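Local coordinates for uncharacterized lipoprotein GfcB (PDB 2IN5), which is a membrane-attached lipoprotein of the YjbF family, homologous to a group 4 capsule protein, and may act in capsule polysaccharide export or assembly, at the interface of chains A and B. Sequence-based numbering; all coordinates share one arbitrary frame. Chains: chain A/B, Hypothetical lipoprotein ymcC.

Contact 1: the interface of chains A and B. Residues chain A 5-6; chain B 35, 51, 54, 61, 175, 197.
Backbone polar groups of A:Gln6 meet B:Ser35 in a two-point clasp that fixes the N-terminal segment of chain A on chain B. The amide N of A:Gln6 donates to the hydroxyl OG of B:Ser35 at 2.7 Å, with 166° at the hydrogen, so the bond is nearly straight. In return the backbone N of B:Ser35 donates to the carbonyl O of A:Gln6 at 2.8 Å; the donor lies in the carbonyl plane. The hydroxyl takes its place because OG stands beside the backbone N of its own residue (chi1 -49°), facing the incoming N-terminal segment. A further approach of OG to the same carbonyl is weak.

The apolar contacts flank this clasp. CB of A:Gln6 rests against CG of B:Pro197 at 3.8 Å, while CB of A:Gln5 meets the CD2 branch of B:Leu51 at 3.8 Å. The other branch, CD1 of B:Leu51, covers one face of the B:Trp61 indole, so one leucine both supports the tryptophan and receives the incoming chain.

Mixed polar and apolar contacts follow along A:Gln5, whose side chain runs extended beyond CG. The side chain of A:Gln5 crosses that of B:Trp61 at about a right angle, with the amide and ring planes 65° apart. The carboxamide OE1 of A:Gln5 lies 3.7 Å from the indole carbon CZ2 of B:Trp61, and the carboxamide NE2 of A:Gln5 lies 3.7 Å from the methyl CD1 of B:Ile54.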
# COMPACT_ATOMS: atom_id res chain seq x y z
N GLN A 5 13.36 -4.38 -8.43
CA GLN A 5 13.53 -4.90 -7.08
C GLN A 5 12.54 -6.05 -6.90
O GLN A 5 11.62 -6.22 -7.70
CB GLN A 5 13.24 -3.82 -6.04
CG GLN A 5 13.69 -2.41 -6.42
CD GLN A 5 13.27 -1.37 -5.36
OE1 GLN A 5 14.00 -1.10 -4.41
NE2 GLN A 5 12.08 -0.81 -5.52
N GLN A 6 12.72 -6.84 -5.85
CA GLN A 6 11.82 -7.96 -5.59
C GLN A 6 11.22 -7.76 -4.19
O GLN A 6 11.92 -7.89 -3.20
CB GLN A 6 12.61 -9.28 -5.67
CG GLN A 6 11.78 -10.55 -5.77
CD GLN A 6 10.77 -10.51 -6.90
OE1 GLN A 6 11.00 -9.86 -7.93
NE2 GLN A 6 9.65 -11.20 -6.73
N SER B 35 14.47 -8.16 -2.12
CA SER B 35 15.31 -7.01 -1.83
C SER B 35 15.34 -6.75 -0.33
O SER B 35 14.33 -6.89 0.36
CB SER B 35 14.77 -5.79 -2.56
OG SER B 35 14.54 -6.09 -3.93
N LEU B 51 12.02 -5.32 1.97
CA LEU B 51 11.06 -4.68 1.09
C LEU B 51 9.74 -5.44 1.13
O LEU B 51 9.67 -6.59 0.72
CB LEU B 51 11.61 -4.66 -0.35
CG LEU B 51 10.70 -4.10 -1.44
CD1 LEU B 51 10.35 -2.65 -1.14
CD2 LEU B 51 11.39 -4.22 -2.78
N ILE B 54 5.52 -2.67 -3.34
CA ILE B 54 5.73 -1.48 -4.12
C ILE B 54 4.40 -1.05 -4.68
O ILE B 54 3.59 -1.88 -5.09
CB ILE B 54 6.70 -1.74 -5.28
CG1 ILE B 54 8.02 -2.27 -4.73
CG2 ILE B 54 6.95 -0.46 -6.06
CD1 ILE B 54 8.99 -2.73 -5.80
N TRP B 61 9.41 -0.25 2.69
CA TRP B 61 10.21 -1.19 3.44
C TRP B 61 9.60 -1.47 4.81
O TRP B 61 8.90 -0.62 5.36
CB TRP B 61 11.63 -0.65 3.57
CG TRP B 61 12.23 -0.28 2.24
CD1 TRP B 61 11.99 0.85 1.51
CD2 TRP B 61 13.12 -1.08 1.45
NE1 TRP B 61 12.68 0.81 0.32
CE2 TRP B 61 13.38 -0.37 0.26
CE3 TRP B 61 13.72 -2.34 1.64
CZ2 TRP B 61 14.22 -0.86 -0.74
CZ3 TRP B 61 14.55 -2.83 0.65
CH2 TRP B 61 14.79 -2.09 -0.53
N GLN B 175 20.68 2.11 -10.57
CA GLN B 175 20.01 1.92 -9.30
C GLN B 175 20.88 2.32 -8.12
O GLN B 175 22.07 1.96 -8.06
CB GLN B 175 19.58 0.46 -9.15
CG GLN B 175 19.39 0.00 -7.71
CD GLN B 175 18.62 -1.29 -7.60
OE1 GLN B 175 17.39 -1.31 -7.60
NE2 GLN B 175 19.35 -2.40 -7.54
N PRO B 197 18.29 -9.15 -4.38
CA PRO B 197 17.79 -10.47 -3.97
C PRO B 197 18.64 -11.53 -4.67
O PRO B 197 18.74 -11.53 -5.90
CB PRO B 197 16.35 -10.46 -4.48
CG PRO B 197 16.42 -9.61 -5.70
CD PRO B 197 17.31 -8.47 -5.25

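Contact 2: the interface of chains A and B. Residues chain A 8-9, 12-13, 34, 50; chain B 8, 12.
The B:Phe12 ring has the CG2 methyl of A:Val9 at its edge, in plane, 4.0 Å from CE2 of B:Phe12, while the carbonyl O of B:Met8, from its own helix, lies over one face toward the rim. The CE1-CZ rim of this ring meets CB and CG of A:Phe12, with CE1 of B:Phe12 3.6 Å from CG of A:Phe12; the two side chains run past each other in opposite directions. The carbonyl O of A:Met8, from the same helix as A:Phe12, lies at the edge of the A:Phe12 ring, in its plane. The A:Tyr34 ring carries CG of B:Met8 over the centre of one face, 3.9 Å from the centroid, a CH-pi contact.

Both residues 8 are selenomethionines, and they differ in shape. B:Met8 bends at its last torsion (chi3 87°), which turns CE back to CB of A:Phe12 at 3.4 Å, while its CG also meets CG2 of A:Val50 at 3.9 Å. A:Met8 instead stays extended and slides antiparallel along B:Phe12, its CB 3.7 Å from CE2 and its selenium near CG of that ring.

With 282 Å² of surface hidden, this apolar patch packs the first turns of the two N-terminal helices together and seats B:Met8 against chain A, which would favour the paired arrangement of the deposited assembly.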
# COMPACT_ATOMS: atom_id res chain seq x y z
N MSE A 8 8.60 -8.60 -0.93
CA MSE A 8 8.12 -9.80 -0.26
C MSE A 8 6.72 -10.14 -0.71
O MSE A 8 6.36 -11.30 -0.83
CB MSE A 8 8.10 -9.62 1.25
CG MSE A 8 9.45 -9.53 1.93
SE MSE A 8 9.18 -9.92 3.80
CE MSE A 8 10.98 -9.83 4.44
N VAL A 9 5.91 -9.12 -0.94
CA VAL A 9 4.55 -9.40 -1.37
C VAL A 9 4.55 -10.12 -2.70
O VAL A 9 3.86 -11.12 -2.86
CB VAL A 9 3.72 -8.11 -1.43
CG1 VAL A 9 2.41 -8.36 -2.18
CG2 VAL A 9 3.42 -7.64 -0.02
N PHE A 12 6.13 -13.89 -2.23
CA PHE A 12 5.26 -14.83 -1.54
C PHE A 12 3.90 -14.97 -2.21
O PHE A 12 3.24 -15.99 -2.07
CB PHE A 12 5.12 -14.41 -0.08
CG PHE A 12 6.35 -14.70 0.74
CD1 PHE A 12 6.47 -15.91 1.41
CD2 PHE A 12 7.41 -13.81 0.76
CE1 PHE A 12 7.65 -16.23 2.10
CE2 PHE A 12 8.59 -14.11 1.45
CZ PHE A 12 8.71 -15.33 2.12
N ARG A 13 3.50 -13.95 -2.97
CA ARG A 13 2.24 -14.01 -3.68
C ARG A 13 2.40 -14.96 -4.86
O ARG A 13 1.52 -15.78 -5.13
CB ARG A 13 1.85 -12.61 -4.18
CG ARG A 13 0.54 -12.53 -4.96
CD ARG A 13 0.14 -11.07 -5.17
NE ARG A 13 1.18 -10.34 -5.88
CZ ARG A 13 1.23 -10.22 -7.20
NH1 ARG A 13 0.29 -10.77 -7.96
NH2 ARG A 13 2.23 -9.56 -7.77
N TYR A 34 -3.05 -15.46 6.34
CA TYR A 34 -3.63 -14.16 6.00
C TYR A 34 -4.99 -14.24 5.34
O TYR A 34 -5.40 -15.29 4.85
CB TYR A 34 -2.67 -13.39 5.09
CG TYR A 34 -2.00 -14.26 4.05
CD1 TYR A 34 -2.69 -14.73 2.94
CD2 TYR A 34 -0.67 -14.67 4.22
CE1 TYR A 34 -2.08 -15.58 2.02
CE2 TYR A 34 -0.06 -15.51 3.31
CZ TYR A 34 -0.76 -15.96 2.22
OH TYR A 34 -0.14 -16.80 1.32
N VAL A 50 -5.75 -12.27 -2.59
CA VAL A 50 -5.17 -12.27 -1.26
C VAL A 50 -5.04 -10.84 -0.72
O VAL A 50 -4.92 -9.89 -1.49
CB VAL A 50 -3.78 -12.98 -1.29
CG1 VAL A 50 -2.84 -12.22 -2.20
CG2 VAL A 50 -3.20 -13.08 0.09
N MSE B 8 -0.81 -10.01 4.39
CA MSE B 8 0.48 -10.65 4.19
C MSE B 8 1.60 -9.89 4.91
O MSE B 8 2.56 -10.50 5.38
CB MSE B 8 0.81 -10.73 2.70
CG MSE B 8 -0.06 -11.68 1.87
SE MSE B 8 0.73 -11.92 0.07
CE MSE B 8 1.91 -13.39 0.53
N PHE B 12 4.28 -11.32 7.45
CA PHE B 12 5.73 -11.23 7.27
C PHE B 12 6.32 -10.64 8.54
O PHE B 12 7.34 -11.11 9.02
CB PHE B 12 6.10 -10.34 6.08
CG PHE B 12 5.58 -10.83 4.76
CD1 PHE B 12 5.38 -12.19 4.54
CD2 PHE B 12 5.26 -9.92 3.75
CE1 PHE B 12 4.87 -12.65 3.32
CE2 PHE B 12 4.74 -10.37 2.53
CZ PHE B 12 4.55 -11.73 2.32

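Contact 3: the interface of chains A and B. Residues chain A 7-9, 53; chain B 9, 12, 52-53.
A:Tyr53 and B:Tyr53 stack face to face, bringing together the side chains of the same strand residue in the two copies. Their planes are 5° apart and the centroids 3.7 Å, close to parallel at van der Waals spacing. CE1 of B:Tyr53 lies over the centre of the A:Tyr53 ring, and CD2 of A:Tyr53 lies over that of B:Tyr53, so the rings overlap broadly although the side-chain axes cross. In both residues CG sits between the backbone N and the carbonyl carbon (chi1 44° in A:Tyr53), a torsion shared by the two copies that carries each phenol toward its mate.

Apolar contacts border the stack. The CG2 branch of A:Val9 touches CB of B:Tyr53 at 3.7 Å, the two side chains lying side by side and pointing the same way. In the reciprocal contact, CG2 of B:Val9 meets CB of A:Tyr53 at 3.8 Å. CB of A:Ser7 packs on CA of B:Tyr53 at 3.5 Å, just ahead of the helix.

A backbone hydrogen bond adds a polar link: N of A:Val9 donates to the carbonyl O of B:Gly52 at 2.9 Å, with the donor tilted 19° from the carbonyl plane. An amide in the first turn of helix 8-18 is thereby paired with strand 46-55 of chain B. The stack and this bond together join helix start to strand and tyrosine to tyrosine across the strands, consistent with a symmetric dimer, although the structure alone does not show that it forms in the cell.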
# COMPACT_ATOMS: atom_id res chain seq x y z
N SER A 7 9.93 -7.43 -4.11
CA SER A 7 9.29 -7.23 -2.81
C SER A 7 8.81 -8.56 -2.25
O SER A 7 8.63 -9.53 -2.99
CB SER A 7 8.09 -6.28 -2.91
OG SER A 7 6.99 -6.89 -3.57
N MSE A 8 8.60 -8.60 -0.93
CA MSE A 8 8.12 -9.80 -0.26
C MSE A 8 6.72 -10.14 -0.71
O MSE A 8 6.36 -11.30 -0.83
CB MSE A 8 8.10 -9.62 1.25
CG MSE A 8 9.45 -9.53 1.93
SE MSE A 8 9.18 -9.92 3.80
CE MSE A 8 10.98 -9.83 4.44
N VAL A 9 5.91 -9.12 -0.94
CA VAL A 9 4.55 -9.40 -1.37
C VAL A 9 4.55 -10.12 -2.70
O VAL A 9 3.86 -11.12 -2.86
CB VAL A 9 3.72 -8.11 -1.43
CG1 VAL A 9 2.41 -8.36 -2.18
CG2 VAL A 9 3.42 -7.64 -0.02
N TYR A 53 -1.96 -5.82 1.89
CA TYR A 53 -1.65 -4.88 2.96
C TYR A 53 -2.76 -3.89 3.23
O TYR A 53 -3.70 -3.76 2.44
CB TYR A 53 -0.36 -4.13 2.62
CG TYR A 53 -0.30 -3.66 1.18
CD1 TYR A 53 -0.90 -2.47 0.78
CD2 TYR A 53 0.33 -4.43 0.20
CE1 TYR A 53 -0.86 -2.05 -0.55
CE2 TYR A 53 0.37 -4.02 -1.13
CZ TYR A 53 -0.22 -2.83 -1.49
OH TYR A 53 -0.16 -2.43 -2.81
N VAL B 9 1.50 -8.57 4.98
CA VAL B 9 2.55 -7.80 5.66
C VAL B 9 2.52 -8.10 7.16
O VAL B 9 3.56 -8.19 7.79
CB VAL B 9 2.41 -6.28 5.42
CG1 VAL B 9 3.44 -5.53 6.26
CG2 VAL B 9 2.64 -5.98 3.94
N PHE B 12 4.28 -11.32 7.45
CA PHE B 12 5.73 -11.23 7.27
C PHE B 12 6.32 -10.64 8.54
O PHE B 12 7.34 -11.11 9.02
CB PHE B 12 6.10 -10.34 6.08
CG PHE B 12 5.58 -10.83 4.76
CD1 PHE B 12 5.38 -12.19 4.54
CD2 PHE B 12 5.26 -9.92 3.75
CE1 PHE B 12 4.87 -12.65 3.32
CE2 PHE B 12 4.74 -10.37 2.53
CZ PHE B 12 4.55 -11.73 2.32
N GLY B 52 8.70 -4.77 1.62
CA GLY B 52 7.40 -5.41 1.71
C GLY B 52 6.61 -5.37 0.42
O GLY B 52 6.06 -6.39 -0.02
N TYR B 53 6.54 -4.21 -0.20
CA TYR B 53 5.78 -4.12 -1.43
C TYR B 53 6.07 -2.82 -2.14
O TYR B 53 6.79 -1.96 -1.62
CB TYR B 53 4.30 -4.25 -1.13
CG TYR B 53 3.74 -3.23 -0.15
CD1 TYR B 53 3.20 -2.03 -0.60
CD2 TYR B 53 3.69 -3.50 1.22
CE1 TYR B 53 2.63 -1.11 0.28
CE2 TYR B 53 3.12 -2.59 2.12
CZ TYR B 53 2.59 -1.40 1.64
OH TYR B 53 1.98 -0.51 2.50

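Contact 2 and contact 3 lie side by side, about 5 Å between the centres of their C-alpha atoms, and share A:Met8, A:Val9 and B:Phe12. Measured the same way between C-alpha centres, contact 1 is about 10 Å from contact 3 and about 14 Å from contact 2. Strand 46-55 of chain B serves contacts 1 and 3, strand 47-55 of chain A contacts 2 and 3. The three form adjoining parts of one interface, built around the N-terminal segment of chain A. Two-fold symmetry repeats it, so each N-terminal segment packs on the other copy, as would suit a symmetric dimer.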